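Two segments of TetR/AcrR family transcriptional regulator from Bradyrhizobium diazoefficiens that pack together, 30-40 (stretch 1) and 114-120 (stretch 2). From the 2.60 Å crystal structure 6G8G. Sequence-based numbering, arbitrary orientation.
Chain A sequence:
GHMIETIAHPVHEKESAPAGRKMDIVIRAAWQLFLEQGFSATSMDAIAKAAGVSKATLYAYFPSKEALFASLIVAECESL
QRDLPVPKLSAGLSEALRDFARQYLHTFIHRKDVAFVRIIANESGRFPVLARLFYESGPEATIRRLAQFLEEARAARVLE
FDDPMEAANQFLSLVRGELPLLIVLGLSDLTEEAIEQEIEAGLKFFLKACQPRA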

# COMPACT_ATOMS: atom_id res chain seq x y z
N ALA A 30 26.03 -7.39 -4.54
CA ALA A 30 24.96 -8.17 -3.97
C ALA A 30 23.66 -7.54 -4.30
O ALA A 30 22.69 -8.22 -4.60
N TRP A 31 23.62 -6.22 -4.25
CA TRP A 31 22.40 -5.51 -4.60
C TRP A 31 22.00 -5.90 -6.03
O TRP A 31 20.87 -6.31 -6.28
N GLN A 32 22.95 -5.82 -6.95
CA GLN A 32 22.72 -6.16 -8.33
C GLN A 32 22.10 -7.55 -8.47
O GLN A 32 21.10 -7.73 -9.16
N LEU A 33 22.68 -8.54 -7.81
CA LEU A 33 22.16 -9.89 -7.94
C LEU A 33 20.79 -10.08 -7.30
O LEU A 33 19.93 -10.78 -7.84
N PHE A 34 20.58 -9.46 -6.15
CA PHE A 34 19.31 -9.60 -5.49
C PHE A 34 18.22 -9.06 -6.40
O PHE A 34 17.13 -9.65 -6.46
N LEU A 35 18.48 -7.96 -7.10
CA LEU A 35 17.40 -7.46 -7.94
C LEU A 35 17.32 -8.19 -9.27
O LEU A 35 16.23 -8.37 -9.76
N GLU A 36 18.44 -8.69 -9.81
CA GLU A 36 18.37 -9.57 -11.00
C GLU A 36 17.59 -10.85 -10.69
O GLU A 36 16.61 -11.14 -11.35
N GLN A 37 17.98 -11.55 -9.63
CA GLN A 37 17.57 -12.93 -9.39
C GLN A 37 16.70 -13.20 -8.16
O GLN A 37 16.20 -14.30 -8.01
N GLY A 38 16.57 -12.24 -7.26
CA GLY A 38 15.93 -12.51 -5.98
C GLY A 38 16.95 -12.86 -4.91
O GLY A 38 18.13 -13.15 -5.17
N PHE A 39 16.48 -12.82 -3.67
CA PHE A 39 17.34 -13.03 -2.53
C PHE A 39 17.74 -14.50 -2.40
O PHE A 39 18.95 -14.83 -2.39
N SER A 40 16.75 -15.39 -2.32
CA SER A 40 17.03 -16.83 -2.20
C SER A 40 17.79 -17.45 -3.39
O SER A 40 18.63 -18.31 -3.21
N VAL A 114 10.70 0.75 -4.03
CA VAL A 114 9.97 -0.31 -4.73
C VAL A 114 10.78 -1.58 -4.97
O VAL A 114 10.28 -2.69 -4.71
N ALA A 115 12.03 -1.43 -5.40
CA ALA A 115 12.92 -2.56 -5.55
C ALA A 115 13.02 -3.37 -4.25
O ALA A 115 12.90 -4.60 -4.26
N PHE A 116 13.25 -2.68 -3.13
CA PHE A 116 13.36 -3.37 -1.83
C PHE A 116 12.13 -4.14 -1.49
O PHE A 116 12.19 -5.29 -1.03
N VAL A 117 11.00 -3.49 -1.69
CA VAL A 117 9.76 -4.11 -1.32
C VAL A 117 9.52 -5.31 -2.23
O VAL A 117 8.98 -6.35 -1.81
N ARG A 118 9.91 -5.17 -3.49
CA ARG A 118 9.73 -6.25 -4.41
C ARG A 118 10.53 -7.44 -3.93
O ARG A 118 10.02 -8.54 -3.84
N ILE A 119 11.80 -7.20 -3.63
CA ILE A 119 12.68 -8.26 -3.20
C ILE A 119 12.18 -8.96 -1.95
O ILE A 119 12.19 -10.18 -1.92
N ILE A 120 11.72 -8.20 -0.96
CA ILE A 120 11.21 -8.81 0.26
C ILE A 120 9.86 -9.55 0.06
O ILE A 120 9.65 -10.66 0.58

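Helices that cross at a wide angle meet over a small patch, and a few side chains must then do the fitting. Here helix 30-37 and helix 114-120 cross at 62°, their axes 9.9 Å apart at closest approach, and 298 Å² is buried in total. The main bump is Ile 119, which points toward the first stretch in an m, t rotamer. Its CD1 enters a hollow formed by Trp 31, Phe 34 and Leu 35, lying 3.9 Å from Trp 31 CZ3, 4.1 Å from Phe 34 CB and 4.2 Å from Leu 35 CB. The other branch, CG2, reaches past the helix end to Phe 39 CB at 4.2 Å. The CA-to-CB bonds of Phe 34 and Phe 39 both point toward the second stretch, yet their rings lead away, so the wall is made by their CB atoms and, at Phe 34, by the backbone too, with Phe 34 O 4.0 Å from Ile 119 CG1.

The reciprocal bump is Trp 31. It leaves its helix sideways, but chi1 in t brings the indole across, and Trp 31 CH2 sits over one face of the Phe 116 ring, 3.4 Å from Phe 116 CE2. The two six-membered rings are oblique, with planes at 33°. Small Ala 115 leaves room beside them: its CB lies 4.2 Å from both Trp 31 CH2 and Leu 35 CD2. No hydrogen bond joins the stretches; apolar shape carries the contact.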

# COMPACT_ATOMS: atom_id res chain seq x y z
CB ALA A 30 25.13 -8.27 -2.47
CB TRP A 31 22.65 -4.00 -4.45
CG TRP A 31 21.57 -3.11 -4.79
CD1 TRP A 31 21.59 -2.07 -5.70
CD2 TRP A 31 20.30 -3.11 -4.20
NE1 TRP A 31 20.38 -1.43 -5.71
CE2 TRP A 31 19.57 -2.05 -4.80
CE3 TRP A 31 19.69 -3.91 -3.23
CZ2 TRP A 31 18.26 -1.78 -4.46
CZ3 TRP A 31 18.40 -3.64 -2.89
CH2 TRP A 31 17.69 -2.58 -3.50
CB GLN A 32 24.03 -6.10 -9.09
CG GLN A 32 23.92 -6.38 -10.58
CD GLN A 32 23.09 -5.39 -11.37
OE1 GLN A 32 23.62 -4.45 -11.95
NE2 GLN A 32 21.77 -5.64 -11.47
CB LEU A 33 23.14 -10.90 -7.35
CG LEU A 33 24.40 -11.12 -8.19
CD1 LEU A 33 25.46 -11.90 -7.43
CD2 LEU A 33 24.05 -11.86 -9.47
CB PHE A 34 19.30 -8.88 -4.14
CG PHE A 34 20.19 -9.48 -3.11
CD1 PHE A 34 20.58 -10.80 -3.17
CD2 PHE A 34 20.62 -8.73 -2.06
CE1 PHE A 34 21.44 -11.34 -2.22
CE2 PHE A 34 21.48 -9.26 -1.11
CZ PHE A 34 21.88 -10.57 -1.19
CB LEU A 35 17.20 -5.94 -8.02
CG LEU A 35 18.35 -5.03 -7.79
CD1 LEU A 35 19.29 -5.13 -8.97
CD2 LEU A 35 17.83 -3.63 -7.62
CB GLU A 36 19.76 -9.96 -11.54
CG GLU A 36 20.49 -8.92 -12.41
CD GLU A 36 21.98 -9.27 -12.69
OE1 GLU A 36 22.82 -8.35 -12.78
OE2 GLU A 36 22.31 -10.46 -12.84
CB GLN A 37 18.82 -13.75 -9.16
CG GLN A 37 19.58 -14.13 -10.40
CD GLN A 37 21.01 -14.50 -10.06
OE1 GLN A 37 21.34 -14.73 -8.89
NE2 GLN A 37 21.87 -14.55 -11.06
CB PHE A 39 16.64 -12.54 -1.27
CG PHE A 39 17.43 -12.77 -0.01
CD1 PHE A 39 18.61 -12.07 0.22
CD2 PHE A 39 16.99 -13.68 0.94
CE1 PHE A 39 19.34 -12.27 1.37
CE2 PHE A 39 17.72 -13.88 2.09
CZ PHE A 39 18.90 -13.18 2.31
CB SER A 40 15.72 -17.59 -2.05
OG SER A 40 15.16 -17.33 -0.78
CB VAL A 114 9.39 0.20 -6.05
CG1 VAL A 114 8.74 -0.92 -6.83
CG2 VAL A 114 8.38 1.30 -5.77
CB ALA A 115 14.28 -2.07 -5.96
CB PHE A 116 13.62 -2.40 -0.69
CG PHE A 116 15.06 -2.25 -0.37
CD1 PHE A 116 15.71 -3.25 0.34
CD2 PHE A 116 15.77 -1.16 -0.80
CE1 PHE A 116 17.02 -3.17 0.62
CE2 PHE A 116 17.10 -1.07 -0.50
CZ PHE A 116 17.73 -2.08 0.21
CB VAL A 117 8.61 -3.12 -1.43
CG1 VAL A 117 7.27 -3.82 -1.26
CG2 VAL A 117 8.78 -2.01 -0.40
CB ARG A 118 10.19 -5.87 -5.79
CG ARG A 118 9.30 -6.49 -6.80
CD ARG A 118 9.83 -6.14 -8.17
NE ARG A 118 8.94 -5.14 -8.75
CZ ARG A 118 9.29 -3.94 -9.20
NH1 ARG A 118 10.57 -3.54 -9.21
NH2 ARG A 118 8.32 -3.15 -9.69
CB ILE A 119 14.09 -7.74 -2.94
CG1 ILE A 119 14.74 -7.37 -4.26
CG2 ILE A 119 14.93 -8.81 -2.27
CD1 ILE A 119 15.98 -6.52 -4.09
CB ILE A 120 11.07 -7.77 1.35
CG1 ILE A 120 12.45 -7.27 1.71
CG2 ILE A 120 10.41 -8.39 2.58
CD1 ILE A 120 12.44 -5.90 2.36